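Local coordinates for 5-formyl-3-hydroxy-2-methylpyridine 4-carboxylate 5-dehydrogenase (Mesorhizobium japonicum MAFF 303099, PDB 4OM8), which oxidises 5-formyl-3-hydroxy-2-methylpyridine-4-carboxylate with NAD(+) in the degradation of vitamin B6, and can also reduce the same aldehyde with NADH to 4-pyridoxic acid, at residues Arg132-His137 and Ala162-Leu167; Val111-Ser116 and Thr121-His126. All coordinates share one frame; numbering follows the deposited sequence.

Contact 1 of 2, residues Arg132-His137 and Ala162-Leu167; sequences RMVGMH and ATIRDL. With NAD (nicotinamide-adenine-dinucleotide), chain C.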
ATOM      1  N   ARG A 132      30.270 -12.810  -8.288  1.00 10.30           N
ATOM      2  CA  ARG A 132      30.255 -11.386  -7.950  0.96 10.78           C
ATOM      3  C   ARG A 132      29.151 -10.637  -8.706  1.00 10.02           C
ATOM      4  O   ARG A 132      29.144  -9.394  -8.743  1.00  9.68           O
ATOM      5  CB  ARG A 132      31.626 -10.723  -8.212  0.96 11.67           C
ATOM      6  CG  ARG A 132      32.322 -11.033  -9.550  0.96  9.17           C
ATOM      7  CD  ARG A 132      31.608 -10.444 -10.790  0.96  9.84           C
ATOM      8  NE  ARG A 132      32.324 -10.854 -12.003  0.96 11.63           N
ATOM      9  CZ  ARG A 132      33.334 -10.169 -12.536  0.96 12.84           C
ATOM     10  NH1 ARG A 132      33.728  -9.022 -11.992  0.96 11.61           N
ATOM     11  NH2 ARG A 132      33.951 -10.634 -13.623  0.96 12.74           N
ATOM     12  N   MET A 133      28.225 -11.380  -9.307  1.00 10.67           N
ATOM     13  CA  MET A 133      27.051 -10.754  -9.916  0.58 10.31           C
ATOM     14  C   MET A 133      25.826 -10.985  -9.047  1.00 12.93           C
ATOM     15  O   MET A 133      25.621 -12.067  -8.513  1.00 12.05           O
ATOM     16  CB  MET A 133      26.783 -11.268 -11.327  0.58 11.60           C
ATOM     17  CG  MET A 133      25.435 -10.776 -11.860  0.58 14.13           C
ATOM     18  SD  MET A 133      25.183 -11.016 -13.614  0.58 12.73           S
ATOM     19  CE  MET A 133      26.229  -9.736 -14.289  0.58 12.24           C
ATOM     20  N   VAL A 134      25.017  -9.939  -8.910  1.00  9.93           N
ATOM     21  CA  VAL A 134      23.920  -9.917  -7.954  1.00 11.08           C
ATOM     22  C   VAL A 134      22.832  -8.986  -8.455  1.00 11.32           C
ATOM     23  O   VAL A 134      23.097  -8.099  -9.277  1.00 11.92           O
ATOM     24  CB  VAL A 134      24.446  -9.444  -6.567  1.00 10.69           C
ATOM     25  CG1 VAL A 134      24.946  -7.998  -6.632  1.00 11.65           C
ATOM     26  CG2 VAL A 134      23.410  -9.609  -5.464  1.00 12.41           C
ATOM     27  N   GLY A 135      21.610  -9.180  -7.976  1.00  9.51           N
ATOM     28  CA  GLY A 135      20.565  -8.209  -8.230  1.00  9.72           C
ATOM     29  C   GLY A 135      20.601  -7.090  -7.209  1.00  9.45           C
ATOM     30  O   GLY A 135      20.747  -7.336  -6.014  1.00  9.68           O
ATOM     31  N   MET A 136      20.517  -5.851  -7.693  1.00  9.46           N
ATOM     32  CA  MET A 136      20.379  -4.678  -6.839  1.00  8.88           C
ATOM     33  C   MET A 136      19.217  -3.892  -7.423  1.00 10.43           C
ATOM     34  O   MET A 136      19.389  -3.094  -8.348  1.00 10.33           O
ATOM     35  CB  MET A 136      21.665  -3.849  -6.813  1.00 10.49           C
ATOM     36  CG  MET A 136      21.648  -2.677  -5.857  1.00 10.41           C
ATOM     37  SD  MET A 136      23.071  -1.616  -6.190  1.00 11.06           S
ATOM     38  CE  MET A 136      23.075  -0.591  -4.712  1.00 10.91           C
ATOM     39  N   HIS A 137      18.023  -4.152  -6.897  1.00  9.80           N
ATOM     40  CA  HIS A 137      16.808  -3.707  -7.550  1.00 10.86           C
ATOM     41  C   HIS A 137      16.243  -2.476  -6.852  1.00 11.11           C
ATOM     42  O   HIS A 137      15.694  -2.564  -5.759  1.00 11.22           O
ATOM     43  CB  HIS A 137      15.786  -4.841  -7.570  1.00 12.67           C
ATOM     44  CG  HIS A 137      14.486  -4.463  -8.195  1.00 10.81           C
ATOM     45  ND1 HIS A 137      13.310  -4.429  -7.480  1.00 13.86           N
ATOM     46  CD2 HIS A 137      14.174  -4.095  -9.461  1.00 11.80           C
ATOM     47  CE1 HIS A 137      12.325  -4.063  -8.280  1.00 13.95           C
ATOM     48  NE2 HIS A 137      12.819  -3.860  -9.490  1.00 12.04           N
ATOM     49  N   ALA A 162      26.215  -9.681   1.017  1.00 13.10           N
ATOM     50  CA  ALA A 162      26.504  -8.918   2.226  1.00 13.33           C
ATOM     51  C   ALA A 162      27.169  -7.577   1.903  1.00 12.02           C
ATOM     52  O   ALA A 162      26.839  -6.569   2.505  1.00 14.02           O
ATOM     53  CB  ALA A 162      27.372  -9.725   3.161  1.00 14.79           C
ATOM     54  N   THR A 163      28.077  -7.568   0.934  1.00 12.16           N
ATOM     55  CA  THR A 163      28.790  -6.337   0.587  1.00 11.85           C
ATOM     56  C   THR A 163      27.845  -5.267   0.031  1.00 13.22           C
ATOM     57  O   THR A 163      27.956  -4.096   0.381  1.00 11.75           O
ATOM     58  CB  THR A 163      29.909  -6.611  -0.432  1.00 14.28           C
ATOM     59  OG1 THR A 163      30.883  -7.487   0.156  1.00 13.98           O
ATOM     60  CG2 THR A 163      30.599  -5.303  -0.845  1.00 12.30           C
ATOM     61  N   ILE A 164      26.914  -5.669  -0.831  1.00 12.02           N
ATOM     62  CA  ILE A 164      25.950  -4.711  -1.374  1.00 11.14           C
ATOM     63  C   ILE A 164      24.931  -4.282  -0.306  1.00 10.62           C
ATOM     64  O   ILE A 164      24.580  -3.105  -0.220  1.00 10.05           O
ATOM     65  CB  ILE A 164      25.253  -5.299  -2.619  1.00 10.56           C
ATOM     66  CG1 ILE A 164      26.282  -5.489  -3.737  1.00 14.27           C
ATOM     67  CG2 ILE A 164      24.086  -4.426  -3.077  1.00 13.42           C
ATOM     68  CD1 ILE A 164      27.011  -4.211  -4.144  1.00 13.76           C
ATOM     69  N   ARG A 165      24.468  -5.219   0.526  1.00 12.58           N
ATOM     70  CA  ARG A 165      23.620  -4.859   1.671  1.00 10.61           C
ATOM     71  C   ARG A 165      24.302  -3.791   2.506  1.00 12.21           C
ATOM     72  O   ARG A 165      23.700  -2.792   2.866  1.00 10.98           O
ATOM     73  CB  ARG A 165      23.319  -6.081   2.544  1.00 13.56           C
ATOM     74  CG  ARG A 165      22.659  -5.741   3.880  1.00 13.45           C
ATOM     75  CD  ARG A 165      22.321  -6.991   4.684  1.00 15.57           C
ATOM     76  NE  ARG A 165      21.729  -6.651   5.981  1.00 18.66           N
ATOM     77  CZ  ARG A 165      22.431  -6.407   7.088  1.00 19.93           C
ATOM     78  NH1 ARG A 165      23.758  -6.480   7.077  1.00 19.77           N
ATOM     79  NH2 ARG A 165      21.803  -6.108   8.220  1.00 23.72           N
ATOM     80  N   ASP A 166      25.584  -4.012   2.782  1.00 11.61           N
ATOM     81  CA  ASP A 166      26.372  -3.103   3.610  1.00 12.47           C
ATOM     82  C   ASP A 166      26.554  -1.733   2.962  1.00 12.11           C
ATOM     83  O   ASP A 166      26.445  -0.706   3.627  1.00 12.53           O
ATOM     84  CB  ASP A 166      27.741  -3.730   3.901  1.00 11.38           C
ATOM     85  CG  ASP A 166      28.547  -2.920   4.875  1.00 14.07           C
ATOM     86  OD1 ASP A 166      28.047  -2.680   5.991  1.00 14.62           O
ATOM     87  OD2 ASP A 166      29.676  -2.527   4.512  1.00 16.27           O
ATOM     88  N   LEU A 167      26.816  -1.720   1.657  1.00 11.95           N
ATOM     89  CA  LEU A 167      26.958  -0.461   0.928  1.00 11.87           C
ATOM     90  C   LEU A 167      25.692   0.384   1.052  1.00 12.52           C
ATOM     91  O   LEU A 167      25.737   1.578   1.328  1.00 11.25           O
ATOM     92  CB  LEU A 167      27.265  -0.736  -0.550  1.00 11.65           C
ATOM     93  CG  LEU A 167      27.278   0.495  -1.457  1.00 13.33           C
ATOM     94  CD1 LEU A 167      28.452   1.425  -1.095  0.93 13.81           C
ATOM     95  CD2 LEU A 167      27.304   0.113  -2.939  1.00 16.22           C
TER
HETATM   96  PA  NAD C 402      14.823   3.028 -19.725  0.74 14.21           P
HETATM   97  O1A NAD C 402      14.301   2.401 -21.007  0.74 16.80           O
HETATM   98  O2A NAD C 402      14.200   4.305 -19.184  0.74 12.72           O
HETATM   99  O5B NAD C 402      16.399   3.289 -19.919  0.74 16.41           O
HETATM  100  C5B NAD C 402      17.263   2.322 -20.518  0.74 13.93           C
HETATM  101  C4B NAD C 402      18.526   3.045 -20.960  0.74 13.34           C
HETATM  102  O4B NAD C 402      19.510   2.087 -21.354  0.74 15.33           O
HETATM  103  C3B NAD C 402      18.255   3.946 -22.165  0.74 13.40           C
HETATM  104  O3B NAD C 402      18.663   5.291 -21.880  0.74 14.85           O
HETATM  105  C2B NAD C 402      19.084   3.319 -23.279  0.74 16.35           C
HETATM  106  O2B NAD C 402      19.611   4.257 -24.231  0.74 14.01           O
HETATM  107  C1B NAD C 402      20.187   2.640 -22.492  0.74 16.90           C
HETATM  108  N9A NAD C 402      20.905   1.557 -23.187  0.74 15.61           N
HETATM  109  C8A NAD C 402      20.417   0.668 -24.069  0.74 15.88           C
HETATM  110  N7A NAD C 402      21.387  -0.192 -24.467  0.74 16.06           N
HETATM  111  C5A NAD C 402      22.519   0.144 -23.826  0.74 14.95           C
HETATM  112  C6A NAD C 402      23.909  -0.341 -23.783  0.74 15.32           C
HETATM  113  N6A NAD C 402      24.308  -1.403 -24.526  0.74 18.27           N
HETATM  114  N1A NAD C 402      24.775   0.309 -22.976  0.74 16.13           N
HETATM  115  C2A NAD C 402      24.403   1.366 -22.233  0.74 16.15           C
HETATM  116  N3A NAD C 402      23.155   1.861 -22.225  0.74 14.11           N
HETATM  117  C4A NAD C 402      22.193   1.302 -22.990  0.74 13.08           C
HETATM  118  O3  NAD C 402      14.854   1.851 -18.623  0.74 13.31           O
HETATM  119  PN  NAD C 402      14.648   2.012 -17.035  0.74 14.51           P
HETATM  120  O1N NAD C 402      13.171   2.189 -16.733  0.74 16.11           O
HETATM  121  O2N NAD C 402      15.630   2.995 -16.439  0.74 12.97           O
HETATM  122  O5D NAD C 402      15.053   0.547 -16.526  0.74 13.40           O
HETATM  123  C5D NAD C 402      16.388   0.043 -16.661  0.74 12.98           C
HETATM  124  C4D NAD C 402      16.451  -1.294 -15.932  0.74 11.07           C
HETATM  125  O4D NAD C 402      16.008  -1.077 -14.595  0.74 13.77           O
HETATM  126  C3D NAD C 402      15.509  -2.330 -16.523  0.74 12.55           C
HETATM  127  O3D NAD C 402      16.092  -3.614 -16.284  0.74 13.17           O
HETATM  128  C2D NAD C 402      14.254  -2.212 -15.679  0.74 12.44           C
HETATM  129  O2D NAD C 402      13.537  -3.449 -15.600  0.74 12.12           O
HETATM  130  C1D NAD C 402      14.834  -1.853 -14.322  0.74 12.46           C
HETATM  131  N1N NAD C 402      13.933  -1.092 -13.441  0.74 13.62           N
HETATM  132  C2N NAD C 402      13.023  -0.216 -13.914  0.74 14.64           C
HETATM  133  C3N NAD C 402      12.211   0.493 -13.026  0.74 13.56           C
HETATM  134  C7N NAD C 402      11.149   1.458 -13.486  0.74 19.73           C
HETATM  135  O7N NAD C 402      11.236   2.054 -14.549  0.74 18.88           O
HETATM  136  N7N NAD C 402      10.094   1.617 -12.689  0.74 12.90           N
HETATM  137  C4N NAD C 402      12.351   0.296 -11.657  0.74 16.05           C
HETATM  138  C5N NAD C 402      13.306  -0.602 -11.202  0.74 13.97           C
HETATM  139  C6N NAD C 402      14.093  -1.278 -12.124  0.74 12.66           C
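Ile164 meets Val134 and Met136 through two different branches, and its first torsion (chi1 -65°) sets them apart: CG1 lies anti to the carbonyl carbon and CG2 anti to the backbone N. The CG1 branch runs alongside Val134 in the opposite direction, with Ile164 CG1 4.1 Å from Val134 CG1. The CG2 methyl turns to Met136 and lies 4.1 Å from its CG, where the two side chains cross at a slant. Met136 has CG anti to its own backbone N (chi1 -175°) and stays extended to CE; the chain runs past the CG2 methyl of Ile164, with CG the nearest atom and SD and CE scarcely farther. Helix 158-170 thus lies against one side of strand 133-137, with the CA atoms of Met136 and Ile164 7.8 Å apart, and Val150 of the neighbouring antiparallel strand 147-151 and Leu82 of strand 82-85 widen the apolar bed for Ile164. Next in the strand, His137 takes no part in this packing. Its NE2 comes within 3.7 Å of C5N of the nicotinamide ring, an atom that lies oblique to the imidazole plane, and hydrogen-bonds to Ser116 OG, while ND1 is paired with Glu149; both ring nitrogens therefore have protein partners. His137 is inferred to be important for catalytic activity. The contact between strand and helix is wholly apolar and buried: the helix rests on the sheet through ordinary van der Waals contact of aliphatic groups, which favours burial without prescribing a direction, and the cofactor-facing polar group of this strand, His137, lies at its C-terminal end.

Contact 2 of 2, residues Val111-Ser116 and Thr121-His126; sequences VASDTS and TKLQAH. With NAD (nicotinamide-adenine-dinucleotide), chain C.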
ATOM      1  N   VAL A 111      29.221  -6.832 -10.070  1.00 10.30           N
ATOM      2  CA  VAL A 111      28.335  -6.389 -11.133  1.00  9.05           C
ATOM      3  C   VAL A 111      26.897  -6.622 -10.694  1.00 10.39           C
ATOM      4  O   VAL A 111      26.483  -7.757 -10.486  1.00 10.85           O
ATOM      5  CB  VAL A 111      28.613  -7.122 -12.446  1.00  9.47           C
ATOM      6  CG1 VAL A 111      27.685  -6.617 -13.534  1.00 11.68           C
ATOM      7  CG2 VAL A 111      30.069  -6.889 -12.855  1.00 12.51           C
ATOM      8  N   ALA A 112      26.148  -5.535 -10.521  1.00  9.39           N
ATOM      9  CA  ALA A 112      24.767  -5.620 -10.080  1.00  8.86           C
ATOM     10  C   ALA A 112      23.832  -5.284 -11.218  1.00 11.82           C
ATOM     11  O   ALA A 112      24.138  -4.406 -12.016  1.00 14.86           O
ATOM     12  CB  ALA A 112      24.528  -4.667  -8.919  1.00 10.81           C
ATOM     13  N   SER A 113      22.710  -5.985 -11.310  1.00  9.40           N
ATOM     14  CA  SER A 113      21.668  -5.614 -12.260  1.00  8.87           C
ATOM     15  C   SER A 113      20.491  -4.979 -11.551  1.00  9.37           C
ATOM     16  O   SER A 113      20.066  -5.462 -10.499  1.00 11.24           O
ATOM     17  CB  SER A 113      21.175  -6.832 -13.039  1.00  8.63           C
ATOM     18  OG  SER A 113      20.148  -6.445 -13.947  1.00  9.66           O
ATOM     19  N   ASP A 114      19.939  -3.932 -12.169  1.00  9.48           N
ATOM     20  CA  ASP A 114      18.710  -3.287 -11.706  1.00  9.88           C
ATOM     21  C   ASP A 114      17.462  -3.989 -12.254  1.00 10.31           C
ATOM     22  O   ASP A 114      16.351  -3.495 -12.056  1.00 11.09           O
ATOM     23  CB  ASP A 114      18.720  -1.810 -12.133  1.00  8.65           C
ATOM     24  CG  ASP A 114      17.696  -0.950 -11.396  1.00 11.18           C
ATOM     25  OD1 ASP A 114      17.326  -1.265 -10.256  1.00 11.32           O
ATOM     26  OD2 ASP A 114      17.325   0.102 -11.960  1.00 11.76           O
ATOM     27  N   THR A 115      17.633  -5.142 -12.908  1.00 10.87           N
ATOM     28  CA  THR A 115      16.505  -5.839 -13.532  1.00  9.84           C
ATOM     29  C   THR A 115      15.336  -6.054 -12.568  1.00 11.03           C
ATOM     30  O   THR A 115      15.521  -6.320 -11.382  1.00 10.82           O
ATOM     31  CB  THR A 115      16.924  -7.208 -14.105  1.00 10.51           C
ATOM     32  OG1 THR A 115      15.806  -7.787 -14.804  1.00 11.24           O
ATOM     33  CG2 THR A 115      17.363  -8.157 -12.986  1.00 10.93           C
ATOM     34  N   SER A 116      14.124  -5.938 -13.098  1.00 12.73           N
ATOM     35  CA  SER A 116      12.937  -6.282 -12.325  1.00 13.20           C
ATOM     36  C   SER A 116      12.507  -7.737 -12.533  1.00 12.48           C
ATOM     37  O   SER A 116      12.035  -8.385 -11.602  1.00 15.79           O
ATOM     38  CB  SER A 116      11.786  -5.343 -12.693  1.00 13.40           C
ATOM     39  OG  SER A 116      12.075  -4.010 -12.306  1.00 16.30           O
ATOM     40  N   THR A 121      19.966 -15.575 -11.767  1.00 11.43           N
ATOM     41  CA  THR A 121      20.580 -16.844 -12.152  1.00 15.00           C
ATOM     42  C   THR A 121      20.841 -16.925 -13.661  1.00 12.78           C
ATOM     43  O   THR A 121      21.870 -17.478 -14.101  1.00 13.98           O
ATOM     44  CB  THR A 121      19.693 -18.007 -11.710  1.00 12.50           C
ATOM     45  OG1 THR A 121      19.627 -18.005 -10.282  1.00 14.04           O
ATOM     46  CG2 THR A 121      20.246 -19.344 -12.195  1.00 17.71           C
ATOM     47  N   LYS A 122      19.935 -16.359 -14.454  1.00 12.62           N
ATOM     48  CA  LYS A 122      20.143 -16.303 -15.897  1.00 13.14           C
ATOM     49  C   LYS A 122      21.185 -15.260 -16.277  1.00 16.20           C
ATOM     50  O   LYS A 122      22.059 -15.513 -17.106  1.00 15.15           O
ATOM     51  CB  LYS A 122      18.833 -16.007 -16.621  1.00 13.84           C
ATOM     52  CG  LYS A 122      17.917 -17.203 -16.732  1.00 18.54           C
ATOM     53  CD  LYS A 122      16.726 -16.889 -17.616  1.00 24.81           C
ATOM     54  CE  LYS A 122      15.761 -18.067 -17.642  1.00 38.84           C
ATOM     55  NZ  LYS A 122      14.637 -17.836 -18.586  1.00 38.18           N
ATOM     56  N   LEU A 123      21.106 -14.093 -15.651  1.00 12.01           N
ATOM     57  CA  LEU A 123      22.020 -13.003 -15.986  1.00 11.64           C
ATOM     58  C   LEU A 123      23.473 -13.384 -15.738  1.00 14.33           C
ATOM     59  O   LEU A 123      24.345 -13.072 -16.552  1.00 13.33           O
ATOM     60  CB  LEU A 123      21.661 -11.751 -15.187  1.00 11.41           C
ATOM     61  CG  LEU A 123      20.318 -11.124 -15.580  1.00 10.60           C
ATOM     62  CD1 LEU A 123      20.028  -9.908 -14.705  1.00 14.03           C
ATOM     63  CD2 LEU A 123      20.333 -10.743 -17.058  1.00 13.17           C
ATOM     64  N   GLN A 124      23.741 -14.084 -14.635  1.00 14.43           N
ATOM     65  CA  GLN A 124      25.128 -14.318 -14.240  1.00 10.71           C
ATOM     66  C   GLN A 124      25.778 -15.419 -15.084  1.00 13.28           C
ATOM     67  O   GLN A 124      27.005 -15.597 -15.048  1.00 17.06           O
ATOM     68  CB  GLN A 124      25.230 -14.635 -12.744  1.00 12.35           C
ATOM     69  CG  GLN A 124      24.583 -15.946 -12.332  1.00 11.80           C
ATOM     70  CD  GLN A 124      24.392 -16.080 -10.827  1.00 10.73           C
ATOM     71  OE1 GLN A 124      23.588 -16.900 -10.380  1.00 14.05           O
ATOM     72  NE2 GLN A 124      25.134 -15.300 -10.042  1.00 11.65           N
ATOM     73  N   ALA A 125      24.978 -16.114 -15.887  1.00 13.17           N
ATOM     74  CA  ALA A 125      25.531 -17.080 -16.835  1.00 14.98           C
ATOM     75  C   ALA A 125      26.303 -16.375 -17.956  1.00 20.07           C
ATOM     76  O   ALA A 125      26.955 -17.026 -18.772  1.00 22.07           O
ATOM     77  CB  ALA A 125      24.419 -17.946 -17.417  1.00 15.33           C
ATOM     78  N   HIS A 126      26.238 -15.045 -17.986  1.00 15.77           N
ATOM     79  CA  HIS A 126      26.804 -14.280 -19.098  1.00 15.90           C
ATOM     80  C   HIS A 126      27.983 -13.405 -18.705  1.00 16.21           C
ATOM     81  O   HIS A 126      28.334 -12.479 -19.437  1.00 18.10           O
ATOM     82  CB  HIS A 126      25.724 -13.411 -19.737  1.00 16.87           C
ATOM     83  CG  HIS A 126      24.602 -14.195 -20.333  1.00 18.93           C
ATOM     84  ND1 HIS A 126      24.657 -14.719 -21.608  1.00 21.02           N
ATOM     85  CD2 HIS A 126      23.407 -14.569 -19.822  1.00 17.73           C
ATOM     86  CE1 HIS A 126      23.537 -15.371 -21.859  1.00 27.60           C
ATOM     87  NE2 HIS A 126      22.760 -15.297 -20.791  1.00 24.74           N
TER
HETATM   88  PA  NAD C 402      14.823   3.028 -19.725  0.74 14.21           P
HETATM   89  O1A NAD C 402      14.301   2.401 -21.007  0.74 16.80           O
HETATM   90  O2A NAD C 402      14.200   4.305 -19.184  0.74 12.72           O
HETATM   91  O5B NAD C 402      16.399   3.289 -19.919  0.74 16.41           O
HETATM   92  C5B NAD C 402      17.263   2.322 -20.518  0.74 13.93           C
HETATM   93  C4B NAD C 402      18.526   3.045 -20.960  0.74 13.34           C
HETATM   94  O4B NAD C 402      19.510   2.087 -21.354  0.74 15.33           O
HETATM   95  C3B NAD C 402      18.255   3.946 -22.165  0.74 13.40           C
HETATM   96  O3B NAD C 402      18.663   5.291 -21.880  0.74 14.85           O
HETATM   97  C2B NAD C 402      19.084   3.319 -23.279  0.74 16.35           C
HETATM   98  O2B NAD C 402      19.611   4.257 -24.231  0.74 14.01           O
HETATM   99  C1B NAD C 402      20.187   2.640 -22.492  0.74 16.90           C
HETATM  100  N9A NAD C 402      20.905   1.557 -23.187  0.74 15.61           N
HETATM  101  C8A NAD C 402      20.417   0.668 -24.069  0.74 15.88           C
HETATM  102  N7A NAD C 402      21.387  -0.192 -24.467  0.74 16.06           N
HETATM  103  C5A NAD C 402      22.519   0.144 -23.826  0.74 14.95           C
HETATM  104  C6A NAD C 402      23.909  -0.341 -23.783  0.74 15.32           C
HETATM  105  N6A NAD C 402      24.308  -1.403 -24.526  0.74 18.27           N
HETATM  106  N1A NAD C 402      24.775   0.309 -22.976  0.74 16.13           N
HETATM  107  C2A NAD C 402      24.403   1.366 -22.233  0.74 16.15           C
HETATM  108  N3A NAD C 402      23.155   1.861 -22.225  0.74 14.11           N
HETATM  109  C4A NAD C 402      22.193   1.302 -22.990  0.74 13.08           C
HETATM  110  O3  NAD C 402      14.854   1.851 -18.623  0.74 13.31           O
HETATM  111  PN  NAD C 402      14.648   2.012 -17.035  0.74 14.51           P
HETATM  112  O1N NAD C 402      13.171   2.189 -16.733  0.74 16.11           O
HETATM  113  O2N NAD C 402      15.630   2.995 -16.439  0.74 12.97           O
HETATM  114  O5D NAD C 402      15.053   0.547 -16.526  0.74 13.40           O
HETATM  115  C5D NAD C 402      16.388   0.043 -16.661  0.74 12.98           C
HETATM  116  C4D NAD C 402      16.451  -1.294 -15.932  0.74 11.07           C
HETATM  117  O4D NAD C 402      16.008  -1.077 -14.595  0.74 13.77           O
HETATM  118  C3D NAD C 402      15.509  -2.330 -16.523  0.74 12.55           C
HETATM  119  O3D NAD C 402      16.092  -3.614 -16.284  0.74 13.17           O
HETATM  120  C2D NAD C 402      14.254  -2.212 -15.679  0.74 12.44           C
HETATM  121  O2D NAD C 402      13.537  -3.449 -15.600  0.74 12.12           O
HETATM  122  C1D NAD C 402      14.834  -1.853 -14.322  0.74 12.46           C
HETATM  123  N1N NAD C 402      13.933  -1.092 -13.441  0.74 13.62           N
HETATM  124  C2N NAD C 402      13.023  -0.216 -13.914  0.74 14.64           C
HETATM  125  C3N NAD C 402      12.211   0.493 -13.026  0.74 13.56           C
HETATM  126  C7N NAD C 402      11.149   1.458 -13.486  0.74 19.73           C
HETATM  127  O7N NAD C 402      11.236   2.054 -14.549  0.74 18.88           O
HETATM  128  N7N NAD C 402      10.094   1.617 -12.689  0.74 12.90           N
HETATM  129  C4N NAD C 402      12.351   0.296 -11.657  0.74 16.05           C
HETATM  130  C5N NAD C 402      13.306  -0.602 -11.202  0.74 13.97           C
HETATM  131  C6N NAD C 402      14.093  -1.278 -12.124  0.74 12.66           C
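Leu123 bridges to Ser113 and Thr115 with a single methyl. From CB its chain places CG anti to the carbonyl carbon (chi1 -68°), and the next torsion (chi2 178°) sets CD1 anti to CA, extending it to the tip that carries the whole contact. CD1 lies 3.5 Å from Ser113 OG. The Leu123 and Thr115 side chains reach toward each other tip to tip, Leu123 CD1 3.6 Å from Thr115 CG2. Around the rest of Leu123 stand Met133, Ile118, and Lys94 and Tyr98 of helix 91-102. Ser113 OG, though beside a methyl, is not left without polar partners: it accepts the Thr115 amide (Thr115 N to Ser113 OG, 3.0 Å, N-H...O 155°) in an ST turn and is also hydrogen-bonded to Glu85. Thr115 OG1 is paired with Glu89, which itself binds NAD. The turn carries the chain past the cofactor, bringing Asp114 O to 3.2 Å from C6N of the nicotinamide and Ser116 OG to 3.4 Å from that same C6N. Strand 110-113, helix 120-123 and strand 133-137 form a beta-alpha-beta unit of the Rossmann fold, in which the loop following the first strand borders the nicotinamide end of the NAD site.

From the N terminus, contact 2 comes first: strand 110-113 leads through the loop at the cofactor into helix 120-123, and the packing of 111-116 on 121-126 closes this short excursion. The chain then returns as strand 133-137, and contact 1 closes a longer loop through the antiparallel strand 147-151 to helix 158-170. The two contacts therefore stand in series, neither nested nor crossed. They are joined through the sheet, where strands 110-113 and 133-137 lie parallel as neighbours, with Met136 N probably hydrogen-bonded to Ser113 O and Val111 N to Arg132 O. Together they tie two helices to adjacent strands; NAD is met by the C-terminal end of strand 133-137 and by the loop that follows strand 110-113.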